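Local atomic coordinates of endonuclease V isoform X2 (Ciona intestinalis, PDB entry 6OZI), a protein that probably cleaves inosine-containing nucleic acid, RNA in particular, near the inosine in a metal-dependent reaction, as an endonuclease V of the RNase H clan. Residues A[58-63]-A[226-231]; A[36-41]-A[110-115]; A[198-203]-A[222-227]. The protein carries 1 engineered substitution. All blocks are in the same frame, centred on the assembly; numbering follows the deposited sequence. Where two conformers were deposited one is given.

Contact 1: A[58-63]-A[226-231]. With nucleotides of chain D.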
loop_
_atom_site.group_PDB
_atom_site.type_symbol
_atom_site.label_atom_id
_atom_site.label_comp_id
_atom_site.label_asym_id
_atom_site.label_seq_id
_atom_site.Cartn_x
_atom_site.Cartn_y
_atom_site.Cartn_z
ATOM N N VAL A 58 -7.934 11.796 -16.208
ATOM C CA VAL A 58 -6.598 12.273 -16.531
ATOM C C VAL A 58 -6.432 12.238 -18.040
ATOM O O VAL A 58 -7.116 11.495 -18.746
ATOM C CB VAL A 58 -5.492 11.426 -15.863
ATOM C CG1 VAL A 58 -5.527 11.573 -14.347
ATOM C CG2 VAL A 58 -5.640 9.965 -16.264
ATOM N N VAL A 59 -5.521 13.073 -18.535
ATOM C CA VAL A 59 -5.079 13.013 -19.921
ATOM C C VAL A 59 -3.558 13.037 -19.932
ATOM O O VAL A 59 -2.943 13.947 -19.358
ATOM C CB VAL A 59 -5.636 14.165 -20.780
ATOM C CG1 VAL A 59 -5.195 13.992 -22.229
ATOM C CG2 VAL A 59 -7.153 14.224 -20.702
ATOM N N LEU A 60 -2.962 12.051 -20.603
ATOM C CA LEU A 60 -1.522 11.932 -20.778
ATOM C C LEU A 60 -1.188 12.044 -22.257
ATOM O O LEU A 60 -1.941 11.576 -23.114
ATOM C CB LEU A 60 -0.992 10.591 -20.247
ATOM C CG LEU A 60 -0.860 10.391 -18.735
ATOM C CD1 LEU A 60 -2.215 10.356 -18.043
ATOM C CD2 LEU A 60 -0.082 9.120 -18.442
ATOM N N SER A 61 -0.048 12.659 -22.556
ATOM C CA SER A 61 0.389 12.735 -23.939
ATOM C C SER A 61 0.792 11.355 -24.441
ATOM O O SER A 61 1.162 10.471 -23.666
ATOM C CB SER A 61 1.554 13.712 -24.093
ATOM O OG SER A 61 2.641 13.341 -23.265
ATOM N N TYR A 62 0.698 11.175 -25.754
ATOM C CA TYR A 62 1.101 9.931 -26.394
ATOM C C TYR A 62 2.098 10.256 -27.494
ATOM O O TYR A 62 1.834 11.126 -28.323
ATOM C CB TYR A 62 -0.106 9.189 -26.977
ATOM C CG TYR A 62 0.210 7.770 -27.404
ATOM C CD1 TYR A 62 0.846 7.506 -28.611
ATOM C CD2 TYR A 62 -0.132 6.695 -26.596
ATOM C CE1 TYR A 62 1.151 6.202 -28.993
ATOM C CE2 TYR A 62 0.160 5.394 -26.966
ATOM C CZ TYR A 62 0.799 5.153 -28.168
ATOM O OH TYR A 62 1.081 3.859 -28.534
ATOM N N PRO A 63 3.229 9.532 -27.540
ATOM C CA PRO A 63 3.581 8.392 -26.682
ATOM C C PRO A 63 4.409 8.716 -25.438
ATOM O O PRO A 63 4.874 7.787 -24.780
ATOM C CB PRO A 63 4.402 7.516 -27.626
ATOM C CG PRO A 63 5.121 8.522 -28.484
ATOM C CD PRO A 63 4.202 9.712 -28.632
ATOM N N PRO A 226 -0.887 0.239 -17.048
ATOM C CA PRO A 226 -0.592 1.336 -17.980
ATOM C C PRO A 226 -0.775 2.706 -17.336
ATOM O O PRO A 226 -1.639 2.904 -16.474
ATOM C CB PRO A 226 -1.595 1.112 -19.117
ATOM C CG PRO A 226 -1.873 -0.353 -19.075
ATOM C CD PRO A 226 -1.853 -0.718 -17.612
ATOM N N GLU A 227 0.044 3.656 -17.786
ATOM C CA GLU A 227 0.153 4.959 -17.127
ATOM C C GLU A 227 -1.172 5.694 -16.927
ATOM O O GLU A 227 -1.391 6.214 -15.820
ATOM C CB GLU A 227 1.153 5.825 -17.908
ATOM C CG GLU A 227 2.590 5.328 -17.828
ATOM C CD GLU A 227 3.115 5.294 -16.396
ATOM O OE1 GLU A 227 3.336 6.373 -15.808
ATOM O OE2 GLU A 227 3.306 4.185 -15.858
ATOM N N PRO A 228 -2.074 5.810 -17.915
ATOM C CA PRO A 228 -3.316 6.571 -17.653
ATOM C C PRO A 228 -4.177 5.943 -16.567
ATOM O O PRO A 228 -4.744 6.649 -15.718
ATOM C CB PRO A 228 -4.024 6.569 -19.015
ATOM C CG PRO A 228 -2.952 6.254 -20.016
ATOM C CD PRO A 228 -2.013 5.333 -19.311
ATOM N N ILE A 229 -4.269 4.614 -16.565
ATOM C CA ILE A 229 -4.984 3.915 -15.504
ATOM C C ILE A 229 -4.307 4.159 -14.164
ATOM O O ILE A 229 -4.958 4.496 -13.165
ATOM C CB ILE A 229 -5.060 2.416 -15.827
ATOM C CG1 ILE A 229 -5.927 2.203 -17.068
ATOM C CG2 ILE A 229 -5.549 1.629 -14.627
ATOM C CD1 ILE A 229 -5.853 0.827 -17.603
ATOM N N LYS A 230 -2.981 4.010 -14.137
ATOM C CA LYS A 230 -2.220 4.231 -12.917
ATOM C C LYS A 230 -2.513 5.607 -12.336
ATOM O O LYS A 230 -2.758 5.751 -11.130
ATOM C CB LYS A 230 -0.725 4.064 -13.210
ATOM C CG LYS A 230 0.178 4.424 -12.041
ATOM C CD LYS A 230 1.658 4.394 -12.418
ATOM C CE LYS A 230 2.093 3.001 -12.847
ATOM N NZ LYS A 230 3.559 2.944 -13.143
ATOM N N MET A 231 -2.529 6.629 -13.192
ATOM C CA MET A 231 -2.678 7.985 -12.689
ATOM C C MET A 231 -4.103 8.249 -12.210
ATOM O O MET A 231 -4.301 8.796 -11.117
ATOM C CB MET A 231 -2.229 8.980 -13.757
ATOM C CG MET A 231 -0.767 8.787 -14.097
ATOM S SD MET A 231 0.217 8.953 -12.598
ATOM C CE MET A 231 1.873 8.623 -13.201
ATOM P P DC D 11 5.795 3.045 -10.278
ATOM O OP1 DC D 11 6.718 3.838 -11.120
ATOM O OP2 DC D 11 4.335 3.295 -10.291
ATOM O "O5'" DC D 11 6.012 1.535 -10.688
ATOM C "C5'" DC D 11 5.381 0.528 -9.953
ATOM C "C4'" DC D 11 6.348 -0.592 -9.671
ATOM O "O4'" DC D 11 6.850 -0.461 -8.332
ATOM C "C3'" DC D 11 5.730 -1.964 -9.741
ATOM O "O3'" DC D 11 5.857 -2.436 -11.052
ATOM C "C2'" DC D 11 6.577 -2.782 -8.770
ATOM C "C1'" DC D 11 7.060 -1.737 -7.771
ATOM N N1 DC D 11 6.384 -1.779 -6.439
ATOM C C2 DC D 11 6.769 -2.740 -5.509
ATOM O O2 DC D 11 7.637 -3.557 -5.826
ATOM N N3 DC D 11 6.176 -2.751 -4.291
ATOM C C4 DC D 11 5.249 -1.847 -3.991
ATOM N N4 DC D 11 4.692 -1.897 -2.775
ATOM C C5 DC D 11 4.844 -0.851 -4.929
ATOM C C6 DC D 11 5.437 -0.852 -6.127
#
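Leu60 lays its two methyls against the first turn of helix 227-243, CD2 lying 3.6 Å from Glu227 CB and CD1 4.3 Å from Pro228 CB. This is helix-on-sheet packing in the RNase H-like fold of the endonuclease V family: strand 52-61, of the mixed central sheet, carries the helix across one face, the axes of the two short segments approaching to 8.4 Å and roughly antiparallel at 147°. Val58, two residues earlier on the same face, completes the strand's share. Its CG2 touches the Pro228 carbonyl oxygen at 3.5 Å, while CG1 sits against Met231 CB, one turn on. Pro228 also rests on Val38 and Leu114, so the helix start spans three adjacent strands. Leu60 and Glu227 cross at about a right angle, and only the base of the glutamate meets the leucine. With CG anti to the carbonyl carbon (chi1 -68°) and a bend at chi2, its carboxylate leads away from the strand. There it forms a salt bridge with Lys230, whose amine also bonds Thr223. Lys230 NZ gives a hydrogen bond of 3.0 Å to OP2 of DC11 of chain D, and Glu227 OE2 receives the same amine on its syn lone pair.

Contact 2: A[36-41]-A[110-115]; sequences KYVGGF and PQVFLL
Gln111 reaches over to the start of strand 37-45 and takes two backbone N-H groups on one side-chain oxygen. Lys36 N lies 2.8 Å from Gln111 OE1 and stands well above the amide plane, whereas Tyr37 N approaches in that plane, in a nearly straight bond with an N-H...O angle of 171°. CG of Gln111 is anti to its carbonyl carbon (chi1 -70°), and a bend at chi2 helps to turn the amide toward the strand. Gln111 N returns a bond to Tyr37 O. An alanine at Gln111 would probably leave the amides of Lys36 and Tyr37 without this shared acceptor and loosen the entry to the strand.

Further on, the backbones pair in parallel around Gly39: its N-H bonds Val112 O at 2.9 Å and its carbonyl receives Leu114 N at the same length. Beyond this point a water accepts from Phe41 N at 2.8 Å and also lies close to Leu114 O.

Apolar contacts fill both faces of the pair. On one, Val38, in one of its two conformers, puts CG1 3.8 Å from Leu114 CG and stands side by side with Val112, pointing the same way. On the other, Pro110 CG lies 3.5 Å above the Phe113 ring plane, offset toward the rim, and Phe113 CD2 comes 3.5 Å from Gly39 C. With no beta carbon at Gly39, Pro110 and Phe113 can close over the backbone. Farther along, Leu115 CD2 packs on Phe41 CB, and helix 86-104 covers Phe41, Pro110 and Phe113. Adjacent parallel strands 37-45 and 112-116, joined through that helix and two intervening antiparallel strands, belong to the central sheet of the RNase H-like fold.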
loop_
_atom_site.group_PDB
_atom_site.type_symbol
_atom_site.label_atom_id
_atom_site.label_comp_id
_atom_site.label_asym_id
_atom_site.label_seq_id
_atom_site.Cartn_x
_atom_site.Cartn_y
_atom_site.Cartn_z
ATOM N N LYS A 36 -2.609 11.285 -30.100
ATOM C CA LYS A 36 -1.760 12.300 -29.489
ATOM C C LYS A 36 -1.935 12.382 -27.982
ATOM O O LYS A 36 -1.004 12.788 -27.282
ATOM C CB LYS A 36 -2.046 13.680 -30.098
ATOM C CG LYS A 36 -2.154 13.682 -31.616
ATOM C CD LYS A 36 -0.880 13.199 -32.291
ATOM C CE LYS A 36 -1.062 13.100 -33.793
ATOM N NZ LYS A 36 0.034 12.318 -34.422
ATOM N N TYR A 37 -3.113 12.023 -27.473
ATOM C CA TYR A 37 -3.375 11.972 -26.045
ATOM C C TYR A 37 -4.203 10.735 -25.735
ATOM O O TYR A 37 -5.034 10.311 -26.543
ATOM C CB TYR A 37 -4.130 13.211 -25.552
ATOM C CG TYR A 37 -3.413 14.515 -25.795
ATOM C CD1 TYR A 37 -2.381 14.937 -24.961
ATOM C CD2 TYR A 37 -3.766 15.330 -26.866
ATOM C CE1 TYR A 37 -1.725 16.139 -25.190
ATOM C CE2 TYR A 37 -3.114 16.531 -27.100
ATOM C CZ TYR A 37 -2.103 16.928 -26.260
ATOM O OH TYR A 37 -1.467 18.117 -26.490
ATOM N N VAL A 38 -3.965 10.163 -24.554
ATOM C CA VAL A 38 -4.742 9.045 -24.031
ATOM C C VAL A 38 -5.347 9.467 -22.701
ATOM O O VAL A 38 -4.670 10.075 -21.864
ATOM C CB VAL A 38 -3.890 7.773 -23.842
ATOM C CG1 VAL A 38 -4.752 6.640 -23.301
ATOM C CG2 VAL A 38 -3.222 7.368 -25.145
ATOM N N GLY A 39 -6.616 9.142 -22.504
ATOM C CA GLY A 39 -7.320 9.475 -21.286
ATOM C C GLY A 39 -7.392 8.308 -20.316
ATOM O O GLY A 39 -7.292 7.136 -20.699
ATOM N N GLY A 40 -7.531 8.655 -19.035
ATOM C CA GLY A 40 -7.838 7.684 -18.013
ATOM C C GLY A 40 -8.996 8.183 -17.170
ATOM O O GLY A 40 -9.304 9.375 -17.136
ATOM N N PHE A 41 -9.648 7.242 -16.496
ATOM C CA PHE A 41 -10.762 7.575 -15.622
ATOM C C PHE A 41 -10.889 6.480 -14.579
ATOM O O PHE A 41 -10.756 5.299 -14.901
ATOM C CB PHE A 41 -12.077 7.713 -16.391
ATOM C CG PHE A 41 -13.293 7.672 -15.512
ATOM C CD1 PHE A 41 -13.760 8.820 -14.898
ATOM C CD2 PHE A 41 -13.969 6.480 -15.293
ATOM C CE1 PHE A 41 -14.882 8.784 -14.088
ATOM C CE2 PHE A 41 -15.092 6.437 -14.479
ATOM C CZ PHE A 41 -15.549 7.591 -13.880
ATOM N N PRO A 110 -8.648 13.372 -25.449
ATOM C CA PRO A 110 -7.836 12.303 -26.031
ATOM C C PRO A 110 -8.600 11.563 -27.115
ATOM O O PRO A 110 -9.831 11.549 -27.149
ATOM C CB PRO A 110 -7.549 11.389 -24.836
ATOM C CG PRO A 110 -8.723 11.586 -23.943
ATOM C CD PRO A 110 -9.161 13.017 -24.113
ATOM N N GLN A 111 -7.835 10.936 -28.013
ATOM C CA GLN A 111 -8.450 10.133 -29.060
ATOM C C GLN A 111 -8.981 8.812 -28.529
ATOM O O GLN A 111 -9.785 8.173 -29.212
ATOM C CB GLN A 111 -7.454 9.853 -30.191
ATOM C CG GLN A 111 -7.073 11.061 -31.038
ATOM C CD GLN A 111 -6.128 12.005 -30.315
ATOM O OE1 GLN A 111 -5.316 11.585 -29.486
ATOM N NE2 GLN A 111 -6.232 13.288 -30.626
ATOM N N VAL A 112 -8.564 8.398 -27.333
ATOM C CA VAL A 112 -8.974 7.116 -26.762
ATOM C C VAL A 112 -8.802 7.176 -25.248
ATOM O O VAL A 112 -7.867 7.801 -24.740
ATOM C CB VAL A 112 -8.162 5.952 -27.381
ATOM C CG1 VAL A 112 -6.671 6.145 -27.137
ATOM C CG2 VAL A 112 -8.621 4.622 -26.812
ATOM N N PHE A 113 -9.725 6.529 -24.529
ATOM C CA PHE A 113 -9.632 6.325 -23.090
ATOM C C PHE A 113 -9.310 4.872 -22.753
ATOM O O PHE A 113 -9.881 3.944 -23.336
ATOM C CB PHE A 113 -10.942 6.701 -22.395
ATOM C CG PHE A 113 -11.138 8.171 -22.213
ATOM C CD1 PHE A 113 -11.696 8.935 -23.218
ATOM C CD2 PHE A 113 -10.796 8.788 -21.020
ATOM C CE1 PHE A 113 -11.900 10.294 -23.052
ATOM C CE2 PHE A 113 -10.995 10.157 -20.844
ATOM C CZ PHE A 113 -11.548 10.908 -21.867
ATOM N N LEU A 114 -8.431 4.679 -21.776
ATOM C CA LEU A 114 -8.286 3.388 -21.112
ATOM C C LEU A 114 -9.190 3.364 -19.887
ATOM O O LEU A 114 -9.132 4.268 -19.048
ATOM C CB LEU A 114 -6.839 3.127 -20.683
ATOM C CG LEU A 114 -5.756 3.279 -21.752
ATOM C CD1 LEU A 114 -4.393 2.874 -21.194
ATOM C CD2 LEU A 114 -6.097 2.469 -22.998
ATOM N N LEU A 115 -10.043 2.351 -19.803
ATOM C CA LEU A 115 -10.983 2.207 -18.704
ATOM C C LEU A 115 -10.722 0.895 -17.974
ATOM O O LEU A 115 -10.397 -0.120 -18.601
ATOM C CB LEU A 115 -12.425 2.263 -19.219
ATOM C CG LEU A 115 -12.807 3.609 -19.844
ATOM C CD1 LEU A 115 -14.203 3.558 -20.440
ATOM C CD2 LEU A 115 -12.695 4.728 -18.804
HETATM O O HOH W 1 -8.115 4.840 -16.503
#

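Contact 3: A[198-203]-A[222-227]; sequences KPIFVS and KTRIPE. With nucleotides of chain D.
Arg224 slots its guanidinium between Lys198 and Ile200 and bonds two successive backbone carbonyls. The extended chain carries NE out to Lys198 O, where it gives a hydrogen bond of 3.1 Å with that oxygen in the guanidinium plane. NH2 gives one of equal length to Pro199 O; each donor stands above the plane of the carbonyl it meets. NH2 also bonds Lys145 O, so the flat group is fixed at several points. Ile200 CG2 lies 3.5 Å above one face and Lys198 CD packs on the opposite face, both offset toward the rim. Ile200 CD1 meets Pro226 CD tip to tip at 4.1 Å, and Val217 of helix 210-219 touches both residues.

The same two residues, Arg224 and Lys198, also meet the DNA directly. Arg224 N bonds OP1 of DA12 of chain D at 2.9 Å, and Lys198 N bonds OP1 of DG13 of chain D at the same length. Lys198 NZ forms a salt bridge with another phosphate. The two cationic side chains, crossing here, would probably favour the phosphates electrostatically, and these contacts are consistent with a grip on the strand that does not depend on base identity.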
loop_
_atom_site.group_PDB
_atom_site.type_symbol
_atom_site.label_atom_id
_atom_site.label_comp_id
_atom_site.label_asym_id
_atom_site.label_seq_id
_atom_site.Cartn_x
_atom_site.Cartn_y
_atom_site.Cartn_z
ATOM N N LYS A 198 2.429 -11.542 -14.300
ATOM C CA LYS A 198 0.978 -11.605 -14.247
ATOM C C LYS A 198 0.382 -10.843 -15.424
ATOM O O LYS A 198 0.587 -9.626 -15.531
ATOM C CB LYS A 198 0.478 -11.035 -12.930
ATOM C CG LYS A 198 -0.924 -11.446 -12.545
ATOM C CD LYS A 198 -1.224 -11.052 -11.097
ATOM C CE LYS A 198 -2.698 -11.243 -10.748
ATOM N NZ LYS A 198 -3.081 -12.686 -10.671
ATOM N N PRO A 199 -0.364 -11.493 -16.310
ATOM C CA PRO A 199 -0.916 -10.778 -17.463
ATOM C C PRO A 199 -2.026 -9.823 -17.052
ATOM O O PRO A 199 -2.614 -9.933 -15.971
ATOM C CB PRO A 199 -1.457 -11.904 -18.348
ATOM C CG PRO A 199 -1.769 -13.011 -17.379
ATOM C CD PRO A 199 -0.722 -12.921 -16.308
ATOM N N ILE A 200 -2.286 -8.851 -17.926
ATOM C CA ILE A 200 -3.499 -8.048 -17.854
ATOM C C ILE A 200 -4.333 -8.384 -19.082
ATOM O O ILE A 200 -3.844 -8.971 -20.049
ATOM C CB ILE A 200 -3.232 -6.528 -17.765
ATOM C CG1 ILE A 200 -2.537 -6.025 -19.033
ATOM C CG2 ILE A 200 -2.429 -6.187 -16.506
ATOM C CD1 ILE A 200 -2.190 -4.558 -18.999
ATOM N N PHE A 201 -5.607 -8.013 -19.042
ATOM C CA PHE A 201 -6.571 -8.495 -20.026
ATOM C C PHE A 201 -7.178 -7.315 -20.768
ATOM O O PHE A 201 -7.930 -6.525 -20.191
ATOM C CB PHE A 201 -7.620 -9.358 -19.339
ATOM C CG PHE A 201 -7.015 -10.398 -18.450
ATOM C CD1 PHE A 201 -6.500 -11.569 -18.988
ATOM C CD2 PHE A 201 -6.898 -10.179 -17.082
ATOM C CE1 PHE A 201 -5.922 -12.519 -18.175
ATOM C CE2 PHE A 201 -6.305 -11.127 -16.262
ATOM C CZ PHE A 201 -5.814 -12.296 -16.808
ATOM N N VAL A 202 -6.847 -7.207 -22.049
ATOM C CA VAL A 202 -7.248 -6.087 -22.885
ATOM C C VAL A 202 -8.389 -6.544 -23.774
ATOM O O VAL A 202 -8.290 -7.579 -24.439
ATOM C CB VAL A 202 -6.065 -5.585 -23.731
ATOM C CG1 VAL A 202 -6.497 -4.429 -24.644
ATOM C CG2 VAL A 202 -4.916 -5.184 -22.836
ATOM N N SER A 203 -9.467 -5.779 -23.798
ATOM C CA SER A 203 -10.553 -6.038 -24.724
ATOM C C SER A 203 -10.916 -4.736 -25.413
ATOM O O SER A 203 -10.644 -3.644 -24.902
ATOM C CB SER A 203 -11.791 -6.652 -24.031
ATOM O OG SER A 203 -12.188 -5.908 -22.893
ATOM N N LYS A 222 4.631 1.414 -18.928
ATOM C CA LYS A 222 5.934 1.468 -18.277
ATOM C C LYS A 222 6.089 0.341 -17.268
ATOM O O LYS A 222 7.072 -0.407 -17.313
ATOM C CB LYS A 222 6.146 2.824 -17.584
ATOM C CG LYS A 222 6.289 4.000 -18.534
ATOM C CD LYS A 222 6.590 5.291 -17.786
ATOM C CE LYS A 222 6.693 6.471 -18.747
ATOM N NZ LYS A 222 6.796 7.786 -18.043
ATOM N N THR A 223 5.120 0.192 -16.368
ATOM C CA THR A 223 4.992 -0.942 -15.470
ATOM C C THR A 223 3.713 -1.700 -15.840
ATOM O O THR A 223 3.083 -1.416 -16.862
ATOM C CB THR A 223 5.002 -0.458 -14.015
ATOM O OG1 THR A 223 3.903 0.433 -13.795
ATOM C CG2 THR A 223 6.305 0.279 -13.714
ATOM N N ARG A 224 3.324 -2.666 -15.001
ATOM C CA ARG A 224 2.213 -3.549 -15.353
ATOM C C ARG A 224 0.937 -2.761 -15.633
ATOM O O ARG A 224 0.228 -3.032 -16.610
ATOM C CB ARG A 224 1.971 -4.575 -14.242
ATOM C CG ARG A 224 0.872 -5.584 -14.564
ATOM C CD ARG A 224 0.622 -6.540 -13.397
ATOM N NE ARG A 224 -0.487 -7.460 -13.653
ATOM C CZ ARG A 224 -1.680 -7.394 -13.062
ATOM N NH1 ARG A 224 -1.933 -6.455 -12.168
ATOM N NH2 ARG A 224 -2.624 -8.275 -13.363
ATOM N N ILE A 225 0.618 -1.796 -14.778
ATOM C CA ILE A 225 -0.589 -0.988 -14.928
ATOM C C ILE A 225 -0.270 0.171 -15.871
ATOM O O ILE A 225 0.537 1.040 -15.508
ATOM C CB ILE A 225 -1.090 -0.471 -13.577
ATOM C CG1 ILE A 225 -1.184 -1.617 -12.562
ATOM C CG2 ILE A 225 -2.420 0.217 -13.746
ATOM C CD1 ILE A 225 -2.058 -2.755 -13.001
ATOM N N PRO A 226 -0.887 0.239 -17.048
ATOM C CA PRO A 226 -0.592 1.336 -17.980
ATOM C C PRO A 226 -0.775 2.706 -17.336
ATOM O O PRO A 226 -1.639 2.904 -16.474
ATOM C CB PRO A 226 -1.595 1.112 -19.117
ATOM C CG PRO A 226 -1.873 -0.353 -19.075
ATOM C CD PRO A 226 -1.853 -0.718 -17.612
ATOM N N GLU A 227 0.044 3.656 -17.786
ATOM C CA GLU A 227 0.153 4.959 -17.127
ATOM C C GLU A 227 -1.172 5.694 -16.927
ATOM O O GLU A 227 -1.391 6.214 -15.820
ATOM C CB GLU A 227 1.153 5.825 -17.908
ATOM C CG GLU A 227 2.590 5.328 -17.828
ATOM C CD GLU A 227 3.115 5.294 -16.396
ATOM O OE1 GLU A 227 3.336 6.373 -15.808
ATOM O OE2 GLU A 227 3.306 4.185 -15.858
ATOM P P DA D 12 4.789 -3.476 -11.639
ATOM O OP1 DA D 12 5.191 -3.718 -13.042
ATOM O OP2 DA D 12 3.426 -2.986 -11.316
ATOM O "O5'" DA D 12 5.040 -4.801 -10.783
ATOM C "C5'" DA D 12 6.158 -5.627 -11.073
ATOM C "C4'" DA D 12 6.262 -6.747 -10.064
ATOM O "O4'" DA D 12 6.560 -6.181 -8.773
ATOM C "C3'" DA D 12 4.990 -7.555 -9.871
ATOM O "O3'" DA D 12 4.995 -8.675 -10.747
ATOM C "C2'" DA D 12 5.090 -7.995 -8.413
ATOM C "C1'" DA D 12 5.806 -6.822 -7.766
ATOM N N9 DA D 12 4.895 -5.852 -7.170
ATOM C C8 DA D 12 4.241 -4.829 -7.796
ATOM N N7 DA D 12 3.480 -4.117 -6.996
ATOM C C5 DA D 12 3.643 -4.722 -5.765
ATOM C C6 DA D 12 3.103 -4.451 -4.498
ATOM N N6 DA D 12 2.259 -3.448 -4.253
ATOM N N1 DA D 12 3.474 -5.252 -3.486
ATOM C C2 DA D 12 4.328 -6.255 -3.736
ATOM N N3 DA D 12 4.895 -6.611 -4.876
ATOM C C4 DA D 12 4.511 -5.796 -5.860
ATOM P P DG D 13 3.632 -9.463 -11.063
ATOM O OP1 DG D 13 3.923 -10.570 -11.996
ATOM O OP2 DG D 13 2.601 -8.454 -11.378
ATOM O "O5'" DG D 13 3.221 -10.109 -9.675
ATOM C "C5'" DG D 13 3.959 -11.187 -9.147
ATOM C "C4'" DG D 13 3.365 -11.602 -7.825
ATOM O "O4'" DG D 13 3.334 -10.464 -6.938
ATOM C "C3'" DG D 13 1.917 -12.081 -7.924
ATOM O "O3'" DG D 13 1.852 -13.466 -7.709
ATOM C "C2'" DG D 13 1.172 -11.315 -6.825
ATOM C "C1'" DG D 13 2.294 -10.671 -6.031
ATOM N N9 DG D 13 1.893 -9.408 -5.438
ATOM C C8 DG D 13 1.657 -8.212 -6.074
ATOM N N7 DG D 13 1.271 -7.262 -5.261
ATOM C C5 DG D 13 1.245 -7.878 -4.015
ATOM C C6 DG D 13 0.899 -7.365 -2.743
ATOM O O6 DG D 13 0.539 -6.214 -2.448
ATOM N N1 DG D 13 1.009 -8.337 -1.750
ATOM C C2 DG D 13 1.396 -9.638 -1.962
ATOM N N2 DG D 13 1.443 -10.434 -0.889
ATOM N N3 DG D 13 1.714 -10.129 -3.145
ATOM C C4 DG D 13 1.617 -9.199 -4.119
ATOM P P DC D 11 5.795 3.045 -10.278
ATOM O OP1 DC D 11 6.718 3.838 -11.120
ATOM O OP2 DC D 11 4.335 3.295 -10.291
ATOM O "O5'" DC D 11 6.012 1.535 -10.688
ATOM C "C5'" DC D 11 5.381 0.528 -9.953
ATOM C "C4'" DC D 11 6.348 -0.592 -9.671
ATOM O "O4'" DC D 11 6.850 -0.461 -8.332
ATOM C "C3'" DC D 11 5.730 -1.964 -9.741
ATOM O "O3'" DC D 11 5.857 -2.436 -11.052
ATOM C "C2'" DC D 11 6.577 -2.782 -8.770
ATOM C "C1'" DC D 11 7.060 -1.737 -7.771
ATOM N N1 DC D 11 6.384 -1.779 -6.439
ATOM C C2 DC D 11 6.769 -2.740 -5.509
ATOM O O2 DC D 11 7.637 -3.557 -5.826
ATOM N N3 DC D 11 6.176 -2.751 -4.291
ATOM C C4 DC D 11 5.249 -1.847 -3.991
ATOM N N4 DC D 11 4.692 -1.897 -2.775
ATOM C C5 DC D 11 4.844 -0.851 -4.929
ATOM C C6 DC D 11 5.437 -0.852 -6.127
#

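From the N terminus, strand 37-45 supplies the first half of contact 2 and strand 52-61 the first half of contact 1; the two are sheet neighbours, joined where Leu60 O meets Val38 N at 2.9 Å. Contact 2 closes at 110-115, while contact 1 stays open until 226-231, so the two cross. Contact 3 opens later, closes a short connection that holds the end of strand 200-206 and helix 210-219, and ends on the same stretch as contact 1, sharing Pro226 and Glu227. Contact 2 joins two strands of the central sheet, contact 1 sets the start of helix 227-243 on it, and contact 3 ties the loop before that helix, which meets the DNA, to strand 200-206.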